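Local atomic coordinates of enterotoxin SEN variant (Staphylococcus aureus, PDB entry 6KRY), a protein that probably acts as a superantigenic toxin, as in related staphylococcal enterotoxins that link MHC class II molecules to T-cell receptors. Residues A[116-121]-A[136-141]; A[142-147]-A[211-216]; A[88-93]-A[197-202]; A[161-166]-A[191-196]. All blocks are in the same frame, centred on the assembly; numbering follows the deposited sequence.

Interaction 1: A[116-121]-A[136-141]; sequences DEERVI and VIKTKK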
# COMPACT_ATOMS: atom_id res chain seq x y z
N ASP A 116 19.67 10.55 -3.27
CA ASP A 116 20.88 10.22 -4.05
C ASP A 116 21.18 8.72 -3.91
O ASP A 116 21.84 8.14 -4.75
CB ASP A 116 22.07 11.11 -3.67
CG ASP A 116 22.53 11.06 -2.21
OD1 ASP A 116 21.88 10.39 -1.38
OD2 ASP A 116 23.56 11.71 -1.90
N GLU A 117 20.68 8.09 -2.85
CA GLU A 117 20.72 6.63 -2.80
C GLU A 117 19.57 6.11 -1.94
O GLU A 117 18.94 6.88 -1.25
CB GLU A 117 22.05 6.15 -2.25
CG GLU A 117 22.37 6.73 -0.90
CD GLU A 117 23.84 6.60 -0.53
OE1 GLU A 117 24.12 6.28 0.66
OE2 GLU A 117 24.69 6.82 -1.43
N GLU A 118 19.36 4.79 -2.02
CA GLU A 118 18.30 4.07 -1.34
C GLU A 118 18.35 4.37 0.16
O GLU A 118 19.37 4.16 0.76
CB GLU A 118 18.51 2.56 -1.46
CG GLU A 118 18.22 1.99 -2.83
CD GLU A 118 16.76 2.01 -3.25
OE1 GLU A 118 15.91 2.46 -2.44
OE2 GLU A 118 16.47 1.58 -4.39
N ARG A 119 17.23 4.79 0.75
CA ARG A 119 17.11 4.89 2.18
C ARG A 119 16.64 3.53 2.67
O ARG A 119 15.75 2.88 2.02
CB ARG A 119 16.11 5.98 2.57
CG ARG A 119 16.21 6.47 4.01
CD ARG A 119 15.78 7.93 4.15
NE ARG A 119 16.76 8.97 3.85
CZ ARG A 119 16.46 10.25 3.67
NH1 ARG A 119 15.21 10.66 3.64
NH2 ARG A 119 17.42 11.13 3.49
N VAL A 120 17.26 3.07 3.77
CA VAL A 120 16.95 1.79 4.35
C VAL A 120 16.08 2.00 5.60
O VAL A 120 16.35 2.86 6.43
CB VAL A 120 18.24 1.01 4.67
CG1 VAL A 120 17.92 -0.36 5.27
CG2 VAL A 120 19.09 0.83 3.42
N ILE A 121 15.01 1.22 5.70
CA ILE A 121 14.09 1.26 6.85
C ILE A 121 14.04 -0.13 7.49
O ILE A 121 13.81 -1.14 6.80
CB ILE A 121 12.70 1.72 6.38
CG1 ILE A 121 12.77 3.16 5.88
CG2 ILE A 121 11.69 1.53 7.50
CD1 ILE A 121 11.47 3.69 5.30
N VAL A 136 14.98 -5.29 6.15
CA VAL A 136 14.79 -3.92 5.79
C VAL A 136 13.96 -3.86 4.52
O VAL A 136 13.84 -4.81 3.81
CB VAL A 136 16.10 -3.14 5.60
CG1 VAL A 136 17.00 -3.27 6.82
CG2 VAL A 136 16.80 -3.55 4.33
N ILE A 137 13.38 -2.69 4.29
CA ILE A 137 12.78 -2.30 3.01
C ILE A 137 13.45 -0.98 2.63
O ILE A 137 14.06 -0.31 3.49
CB ILE A 137 11.25 -2.17 3.12
CG1 ILE A 137 10.89 -1.06 4.10
CG2 ILE A 137 10.60 -3.50 3.51
CD1 ILE A 137 9.42 -0.72 4.15
N LYS A 138 13.37 -0.63 1.36
CA LYS A 138 14.09 0.50 0.86
C LYS A 138 13.17 1.38 0.02
O LYS A 138 12.19 0.92 -0.52
CB LYS A 138 15.23 0.03 -0.04
CG LYS A 138 16.25 -0.81 0.69
CD LYS A 138 17.44 -1.21 -0.15
CE LYS A 138 18.15 -2.36 0.54
NZ LYS A 138 19.56 -2.37 0.13
N THR A 139 13.52 2.66 -0.05
CA THR A 139 12.82 3.64 -0.90
C THR A 139 13.84 4.66 -1.38
O THR A 139 14.86 4.90 -0.71
CB THR A 139 11.65 4.31 -0.18
OG1 THR A 139 10.93 5.16 -1.06
CG2 THR A 139 12.06 5.14 1.01
N LYS A 140 13.53 5.26 -2.52
CA LYS A 140 14.35 6.31 -3.07
C LYS A 140 13.74 7.68 -2.80
O LYS A 140 14.21 8.68 -3.37
CB LYS A 140 14.54 6.10 -4.58
CG LYS A 140 15.76 5.27 -4.93
CD LYS A 140 16.95 6.10 -5.45
CE LYS A 140 18.03 5.22 -6.05
NZ LYS A 140 19.00 6.01 -6.85
N LYS A 141 12.73 7.75 -1.95
CA LYS A 141 11.90 8.94 -1.74
C LYS A 141 12.12 9.50 -0.35
O LYS A 141 12.13 8.73 0.60
CB LYS A 141 10.43 8.59 -1.90
CG LYS A 141 10.10 7.92 -3.23
CD LYS A 141 8.64 7.55 -3.40
CE LYS A 141 8.38 7.02 -4.80
NZ LYS A 141 7.20 6.16 -4.88
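Val120 and Val136 meet through one methyl group: CG1 of Val120, anti to its own backbone N (chi1 -179°), presses against Val136, 3.3 Å from CB and about as near to CG1. The spacing is shorter than usual van der Waals contact, so this corner of the pair is tight. Further along, Glu118 doubles back at chi2 (-69°) and runs across both lysines at about a right angle. Its CD lies 3.8 Å from Lys140 CG, while its OE1 is 3.5 Å from Lys138 CB. Nearer still to Glu118 OE1 is Thr139 O at 3.2 Å, an approach of two acceptors that cannot bond. The carboxylate lies by the aliphatic parts of the two lysines rather than their ammonium ends; Glu118 OE2 and Lys140 NZ remain 5.7 Å apart, at most a long-range attraction.

Backbone bonding fixes the register. Arg119 pairs with Thr139 and Ile121 with Ile137 as antiparallel hydrogen-bonded pairs, Arg119 N donating to Thr139 O at 2.8 Å and Ile121 N to Ile137 O at 2.9 Å. Between them, Val120 and Lys138 form a non-hydrogen-bonded pair, where Lys138 CA approaches Arg119 O. This is one end of the hairpin of strands 114-127 and 130-139, which lies at an edge of the mixed sheet of the beta-grasp domain.

On the sheet face bearing Ile121 and Ile137, Ile121 CB and Ile137 CG1 are 4.0 Å apart, and both residues touch Leu149 of helix 146-161. Thr139 OG1 accepts from Lys141 N in an ST turn and also bonds Glu148, a residue of that helix whose carboxylate forms a salt bridge with Lys141 NZ.

Interaction 2: A[142-147]-A[211-216]; sequences AKVTVQ and RTVSSS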
# COMPACT_ATOMS: atom_id res chain seq x y z
N ALA A 142 12.28 10.83 -0.25
CA ALA A 142 12.46 11.51 1.04
C ALA A 142 11.14 11.48 1.82
O ALA A 142 11.10 11.13 2.99
CB ALA A 142 12.98 12.92 0.86
N LYS A 143 10.05 11.86 1.13
CA LYS A 143 8.69 11.69 1.53
C LYS A 143 8.14 10.46 0.81
O LYS A 143 8.21 10.42 -0.41
CB LYS A 143 7.81 12.88 1.12
CG LYS A 143 8.07 14.17 1.89
CD LYS A 143 7.00 15.20 1.65
CE LYS A 143 7.35 16.45 2.40
NZ LYS A 143 6.35 17.53 2.20
N VAL A 144 7.56 9.53 1.58
CA VAL A 144 7.13 8.22 1.07
C VAL A 144 5.73 7.95 1.62
O VAL A 144 5.41 8.34 2.74
CB VAL A 144 8.14 7.11 1.41
CG1 VAL A 144 8.23 6.83 2.90
CG2 VAL A 144 7.88 5.81 0.67
N THR A 145 4.87 7.33 0.81
CA THR A 145 3.55 6.99 1.33
C THR A 145 3.66 5.78 2.26
O THR A 145 4.49 4.87 2.07
CB THR A 145 2.49 6.72 0.28
OG1 THR A 145 2.88 5.55 -0.43
CG2 THR A 145 2.29 7.94 -0.61
N VAL A 146 2.79 5.80 3.28
CA VAL A 146 2.65 4.64 4.12
C VAL A 146 2.30 3.43 3.25
O VAL A 146 2.78 2.30 3.49
CB VAL A 146 1.65 4.93 5.26
CG1 VAL A 146 1.36 3.68 6.06
CG2 VAL A 146 2.19 6.00 6.20
N GLN A 147 1.46 3.64 2.23
CA GLN A 147 1.06 2.54 1.38
C GLN A 147 2.31 1.81 0.82
O GLN A 147 2.38 0.59 0.79
CB GLN A 147 0.15 3.03 0.26
CG GLN A 147 -0.27 1.92 -0.70
CD GLN A 147 -1.21 2.30 -1.81
OE1 GLN A 147 -1.66 1.43 -2.54
NE2 GLN A 147 -1.53 3.59 -1.96
N ARG A 211 -1.58 9.03 3.14
CA ARG A 211 -0.75 9.34 4.30
C ARG A 211 0.72 9.14 3.94
O ARG A 211 1.11 8.12 3.39
CB ARG A 211 -1.09 8.46 5.49
CG ARG A 211 -0.39 8.87 6.78
CD ARG A 211 -0.94 8.20 8.04
NE ARG A 211 -0.30 8.82 9.20
CZ ARG A 211 -0.71 8.71 10.46
NH1 ARG A 211 -1.70 7.89 10.76
NH2 ARG A 211 -0.15 9.44 11.41
N THR A 212 1.52 10.12 4.32
CA THR A 212 2.89 10.30 3.87
C THR A 212 3.77 10.54 5.11
O THR A 212 3.34 11.25 6.00
CB THR A 212 2.95 11.49 2.90
OG1 THR A 212 2.30 11.13 1.67
CG2 THR A 212 4.35 11.90 2.54
N VAL A 213 4.99 9.97 5.11
CA VAL A 213 5.94 10.17 6.19
C VAL A 213 7.34 10.46 5.62
O VAL A 213 7.65 10.16 4.48
CB VAL A 213 6.01 8.94 7.12
CG1 VAL A 213 4.68 8.66 7.81
CG2 VAL A 213 6.47 7.67 6.41
N SER A 214 8.22 10.97 6.50
CA SER A 214 9.63 11.12 6.22
C SER A 214 10.32 9.75 6.28
O SER A 214 10.39 9.11 7.33
CB SER A 214 10.24 12.10 7.22
OG SER A 214 11.65 12.15 7.06
N SER A 215 10.89 9.30 5.18
CA SER A 215 11.59 7.98 5.15
C SER A 215 12.80 7.98 6.11
O SER A 215 13.16 6.92 6.58
CB SER A 215 12.00 7.58 3.77
OG SER A 215 12.92 8.51 3.21
N SER A 216 13.35 9.15 6.44
CA SER A 216 14.52 9.21 7.37
C SER A 216 14.06 8.94 8.80
O SER A 216 14.89 8.60 9.64
CB SER A 216 15.32 10.48 7.27
OG SER A 216 14.65 11.57 7.90
O HOH W 1 13.24 11.60 4.65
O HOH W 2 -0.42 6.01 2.46
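Val144 and Val213 pack together through their rotations about CA-CB: Val144 holds CG1 between its backbone N and carbonyl carbon (chi1 67°), and Val213 does the same with CG2, turning CG1 anti to its carbonyl carbon (chi1 -62°). The methyls Val144 CG1 and Val213 CG2 come to 4.0 Å, while Val213 CG1 is left to meet Val146 CG2. Val144 CG1 also packs on Ser215 CB at 3.9 Å. Val146 CG2 runs alongside Arg211 CG, 3.9 Å away, and beyond this contact the Arg211 guanidinium makes a cation-pi interaction with Phe188.

Two backbone bonds join Val144 and Val213 to each other, with Val213 N 2.9 Å from Val144 O. The two end carbonyls each accept two bonds. Ala142 O accepts from Ser215 N and from a water 2.7 Å away that also accepts from Ser216 N; Arg211 O takes Val146 N and a second water bound to Gln147 N. Ser215 OG bonds Lys141 O, linking Ser215 to the chain just after strand 130-139. On the other face, Thr145 CG2 lies 3.9 Å from Thr212 OG1, which has its polar partner in Asn210 O.

Thr145 OG1 accepts from Glu148 N, making this threonine the N-cap of helix 146-161: a two-stranded antiparallel ribbon here runs directly into the long helix of the beta-grasp domain.

Interaction 3: A[88-93]-A[197-202]; sequences YGNKCV and GSVGAE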
# COMPACT_ATOMS: atom_id res chain seq x y z
N TYR A 88 -6.23 -1.96 -8.98
CA TYR A 88 -7.32 -2.83 -9.29
C TYR A 88 -7.92 -2.45 -10.64
O TYR A 88 -7.86 -1.30 -11.08
CB TYR A 88 -8.34 -2.79 -8.15
CG TYR A 88 -9.14 -1.51 -8.05
CD1 TYR A 88 -10.31 -1.39 -8.76
CD2 TYR A 88 -8.82 -0.50 -7.16
CE1 TYR A 88 -11.09 -0.26 -8.68
CE2 TYR A 88 -9.60 0.65 -7.07
CZ TYR A 88 -10.75 0.76 -7.83
OH TYR A 88 -11.58 1.84 -7.85
N GLY A 89 -8.49 -3.45 -11.31
CA GLY A 89 -9.11 -3.28 -12.62
C GLY A 89 -10.63 -3.37 -12.56
O GLY A 89 -11.31 -2.65 -13.30
N ASN A 90 -11.16 -4.26 -11.70
CA ASN A 90 -12.59 -4.55 -11.53
C ASN A 90 -13.27 -3.41 -10.77
O ASN A 90 -12.83 -3.09 -9.68
CB ASN A 90 -12.75 -5.90 -10.79
CG ASN A 90 -14.13 -6.23 -10.26
OD1 ASN A 90 -15.13 -5.97 -10.92
ND2 ASN A 90 -14.21 -6.89 -9.10
N LYS A 91 -14.37 -2.87 -11.32
CA LYS A 91 -15.13 -1.70 -10.77
C LYS A 91 -14.40 -0.39 -11.07
O LYS A 91 -14.80 0.66 -10.52
CB LYS A 91 -15.37 -1.71 -9.24
CG LYS A 91 -15.80 -3.01 -8.58
CD LYS A 91 -17.24 -3.39 -8.82
CE LYS A 91 -17.46 -4.16 -10.11
NZ LYS A 91 -18.79 -3.88 -10.70
N CYS A 92 -13.31 -0.43 -11.86
CA CYS A 92 -12.53 0.79 -12.15
C CYS A 92 -13.19 1.46 -13.35
O CYS A 92 -13.30 0.86 -14.38
CB CYS A 92 -11.07 0.53 -12.46
SG CYS A 92 -10.14 2.00 -12.97
N VAL A 93 -13.61 2.71 -13.17
CA VAL A 93 -14.17 3.51 -14.22
C VAL A 93 -13.17 4.59 -14.63
O VAL A 93 -12.79 5.45 -13.81
CB VAL A 93 -15.48 4.15 -13.72
CG1 VAL A 93 -16.10 5.03 -14.78
CG2 VAL A 93 -16.48 3.09 -13.26
N GLY A 197 -14.22 -5.28 2.85
CA GLY A 197 -14.91 -5.75 1.64
C GLY A 197 -14.33 -7.02 1.04
O GLY A 197 -13.62 -7.74 1.70
N SER A 198 -14.58 -7.26 -0.26
CA SER A 198 -14.25 -8.56 -0.87
C SER A 198 -13.45 -8.46 -2.18
O SER A 198 -13.08 -9.49 -2.75
CB SER A 198 -15.50 -9.35 -1.06
OG SER A 198 -16.31 -8.72 -2.03
N VAL A 199 -13.17 -7.25 -2.66
CA VAL A 199 -12.36 -7.03 -3.86
C VAL A 199 -11.37 -5.87 -3.59
O VAL A 199 -11.55 -5.10 -2.67
CB VAL A 199 -13.21 -6.71 -5.10
CG1 VAL A 199 -14.09 -7.89 -5.47
CG2 VAL A 199 -14.08 -5.48 -4.90
N GLY A 200 -10.36 -5.76 -4.44
CA GLY A 200 -9.34 -4.70 -4.36
C GLY A 200 -9.90 -3.28 -4.21
O GLY A 200 -9.36 -2.51 -3.41
N ALA A 201 -10.96 -2.93 -4.94
CA ALA A 201 -11.62 -1.60 -4.86
C ALA A 201 -12.04 -1.28 -3.43
O ALA A 201 -12.17 -0.14 -3.05
CB ALA A 201 -12.81 -1.51 -5.79
N GLU A 202 -12.32 -2.31 -2.64
CA GLU A 202 -12.65 -2.10 -1.27
C GLU A 202 -11.43 -2.31 -0.36
O GLU A 202 -11.24 -1.56 0.55
CB GLU A 202 -13.77 -3.05 -0.88
CG GLU A 202 -15.03 -2.87 -1.73
CD GLU A 202 -16.09 -3.93 -1.45
OE1 GLU A 202 -15.77 -5.13 -1.56
OE2 GLU A 202 -17.24 -3.56 -1.09
O HOH W 3 -11.48 -4.60 -7.40
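The seam between the OB-fold and beta-grasp domains is bridged here by Tyr88, at the end of strand 86-88, and Ala201, in the first turn of helix 200-203. Ala201 sits over one face of the phenol ring, its CA 3.7 Å from the ring centroid and 9° off the normal, a CH-pi contact. The methyl group is displaced toward one side of the ring, where Ala201 CB is 3.6 Å from Tyr88 CE1. Gly200 adds backbone alone to the contact, its C 4.2 Å from Tyr88 CD2. At the far end of the ring the hydroxyl bonds Glu66, which ties the tyrosine to its own domain.

No direct hydrogen bond spans the two segments; a water does the work. It donates to Asn90 O and accepts from Ala201 N, at 3.0 Å in each case, giving an amide in the first helical turn a partner on the other domain. Asn90 and Val199 cross at about a right angle, with Asn90 ND2 3.8 Å from Val199 CG1.

Each side is braced locally. A type II beta turn from Gly89 to Cys92 shapes the OB-fold loop, and Cys92 touches Cys102 without forming a disulfide in this structure. Across the seam Val199 is the helix N-cap, and Ser198 N donates to Glu202 OE1 (2.8 Å) from above the carboxylate plane. The contact forms part of the interface between the OB-fold and beta-grasp domains of the two-domain staphylococcal and streptococcal toxin fold.

Interaction 4: A[161-166]-A[191-196]; sequences YKIYNK and DLYNIK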
# COMPACT_ATOMS: atom_id res chain seq x y z
N TYR A 161 5.83 -15.80 6.12
CA TYR A 161 4.92 -16.30 7.15
C TYR A 161 3.54 -16.74 6.63
O TYR A 161 2.71 -17.16 7.42
CB TYR A 161 4.69 -15.22 8.21
CG TYR A 161 5.96 -14.89 8.95
CD1 TYR A 161 6.48 -15.73 9.92
CD2 TYR A 161 6.65 -13.73 8.67
CE1 TYR A 161 7.66 -15.43 10.59
CE2 TYR A 161 7.81 -13.39 9.34
CZ TYR A 161 8.33 -14.26 10.29
OH TYR A 161 9.50 -13.92 10.91
N LYS A 162 3.26 -16.60 5.33
CA LYS A 162 1.99 -17.05 4.74
C LYS A 162 0.80 -16.42 5.47
O LYS A 162 -0.22 -17.09 5.78
CB LYS A 162 1.91 -18.58 4.76
CG LYS A 162 3.19 -19.27 4.35
CD LYS A 162 3.31 -19.48 2.90
CE LYS A 162 2.56 -20.74 2.48
NZ LYS A 162 2.99 -21.19 1.14
N ILE A 163 0.91 -15.11 5.72
CA ILE A 163 -0.09 -14.35 6.42
C ILE A 163 -1.48 -14.65 5.87
O ILE A 163 -2.39 -14.87 6.65
CB ILE A 163 0.22 -12.84 6.26
CG1 ILE A 163 1.51 -12.46 6.96
CG2 ILE A 163 -0.95 -11.99 6.75
CD1 ILE A 163 1.56 -12.90 8.38
N TYR A 164 -1.66 -14.54 4.55
CA TYR A 164 -3.04 -14.52 3.99
C TYR A 164 -3.47 -15.86 3.37
O TYR A 164 -4.62 -15.99 2.97
CB TYR A 164 -3.18 -13.40 2.95
CG TYR A 164 -3.10 -12.04 3.58
CD1 TYR A 164 -3.96 -11.68 4.60
CD2 TYR A 164 -2.14 -11.12 3.20
CE1 TYR A 164 -3.86 -10.44 5.23
CE2 TYR A 164 -2.06 -9.86 3.78
CZ TYR A 164 -2.92 -9.51 4.79
OH TYR A 164 -2.83 -8.28 5.39
N ASN A 165 -2.59 -16.86 3.36
CA ASN A 165 -2.89 -18.15 2.69
C ASN A 165 -4.09 -18.85 3.31
O ASN A 165 -4.14 -19.05 4.54
CB ASN A 165 -1.71 -19.10 2.74
CG ASN A 165 -0.64 -18.64 1.80
OD1 ASN A 165 -0.46 -19.23 0.74
ND2 ASN A 165 -0.04 -17.51 2.15
N LYS A 166 -5.03 -19.25 2.45
CA LYS A 166 -6.25 -19.88 2.86
C LYS A 166 -6.02 -21.27 3.49
O LYS A 166 -6.93 -21.76 4.13
CB LYS A 166 -7.19 -20.06 1.66
CG LYS A 166 -6.64 -20.94 0.55
CD LYS A 166 -7.50 -20.92 -0.68
CE LYS A 166 -6.78 -21.44 -1.90
NZ LYS A 166 -6.32 -22.82 -1.73
N ASP A 191 -4.06 -3.25 11.40
CA ASP A 191 -4.33 -4.61 11.69
C ASP A 191 -4.32 -5.36 10.36
O ASP A 191 -5.11 -5.06 9.47
CB ASP A 191 -5.68 -4.69 12.41
CG ASP A 191 -6.25 -6.07 12.68
OD1 ASP A 191 -5.68 -7.09 12.16
OD2 ASP A 191 -7.30 -6.13 13.41
N LEU A 192 -3.44 -6.35 10.25
CA LEU A 192 -3.23 -7.14 9.05
C LEU A 192 -4.49 -7.87 8.59
O LEU A 192 -4.62 -8.13 7.39
CB LEU A 192 -2.09 -8.14 9.26
CG LEU A 192 -0.70 -7.55 9.46
CD1 LEU A 192 0.29 -8.66 9.77
CD2 LEU A 192 -0.25 -6.74 8.25
N TYR A 193 -5.39 -8.24 9.52
CA TYR A 193 -6.55 -9.04 9.18
C TYR A 193 -7.81 -8.19 9.19
O TYR A 193 -8.90 -8.74 9.15
CB TYR A 193 -6.60 -10.25 10.12
CG TYR A 193 -5.47 -11.20 9.86
CD1 TYR A 193 -5.35 -11.86 8.66
CD2 TYR A 193 -4.49 -11.42 10.82
CE1 TYR A 193 -4.30 -12.74 8.42
CE2 TYR A 193 -3.42 -12.28 10.58
CZ TYR A 193 -3.33 -12.95 9.39
OH TYR A 193 -2.29 -13.79 9.21
N ASN A 194 -7.67 -6.87 9.31
CA ASN A 194 -8.78 -5.95 9.28
C ASN A 194 -8.83 -5.30 7.89
O ASN A 194 -8.48 -4.15 7.74
CB ASN A 194 -8.67 -4.86 10.34
CG ASN A 194 -9.88 -3.93 10.38
OD1 ASN A 194 -10.98 -4.33 10.05
ND2 ASN A 194 -9.66 -2.67 10.71
N ILE A 195 -9.33 -6.06 6.92
CA ILE A 195 -9.44 -5.64 5.53
C ILE A 195 -10.92 -5.45 5.18
O ILE A 195 -11.76 -6.27 5.50
CB ILE A 195 -8.81 -6.69 4.60
CG1 ILE A 195 -7.42 -7.10 5.07
CG2 ILE A 195 -8.78 -6.16 3.18
CD1 ILE A 195 -6.40 -6.02 4.89
N LYS A 196 -11.23 -4.34 4.52
CA LYS A 196 -12.64 -4.03 4.21
C LYS A 196 -13.02 -4.68 2.88
O LYS A 196 -12.24 -4.66 1.91
CB LYS A 196 -12.86 -2.52 4.22
CG LYS A 196 -12.22 -1.80 5.40
CD LYS A 196 -12.42 -2.42 6.80
CE LYS A 196 -13.22 -1.55 7.75
NZ LYS A 196 -14.66 -1.56 7.37
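Two loops of the beta-grasp domain, one following helix 146-161 and the other strand 188-191, are clasped by a reciprocal pair of tyrosine-to-backbone hydrogen bonds. Tyr164 OH donates to Leu192 O at 2.7 Å, and Tyr193 OH donates back to Ile163 O at 2.8 Å. Each carbonyl oxygen lies at the edge of the donor's ring, close to its plane. The acceptors are met differently: Tyr164 OH lies in the Leu192 carbonyl plane, on a lone pair, whereas Tyr193 OH is tilted 23° out of that of Ile163.

The rings meet obliquely, their planes at 79° and Tyr164 CE1 4.0 Å from Tyr193 CE1. Ile163 CG2 touches both rings: anti to the backbone N, it lies 3.5 Å above the Tyr164 ring plane, over the centre, and at the same time 3.7 Å from Tyr193 CZ. From the other loop, Leu192 CB comes to 3.9 Å from Tyr164 OH.

In the beta-grasp fold the long helix packs across the sheet, and this buried clasp joins the chain leaving that helix to the chain leaving an edge strand. The turn behind it is shaped by Asp191: a type I turn runs from Asp191 to Asn194, and Tyr193 N donates to Asp191 OD1 in an Asx turn. Both clasp bonds have further polar company. Tyr164 OH also bonds Arg154 of the helix, and Ile163 O takes a second donor in Lys10 NZ, whose probable positive charge would strengthen that carbonyl's polarisation. Leu21 and Thr22 of helix 15-26 touch Tyr164.

How the interactions relate
Interactions 1 and 2 form one continuous region, their centres about 11 Å apart. Strand 130-139 is followed, after a corner, by strand 143-145, and Ser215 of interaction 2 also reaches the first strand of interaction 1: its OG lies 3.2 Å from Arg119 NH1, a probable hydrogen bond. Interactions 3 and 4 share the chain 191-202 and touch by packing, Glu202 CB being 3.6 Å from Lys196 O. Only interaction 3 has its two segments in different domains; its centre is about 30 Å from that of interaction 1, on the opposite side of the chain's centre. Helix 146-161 begins in interaction 2 and ends in interaction 4; the centres of these two interactions are about 23 Å apart.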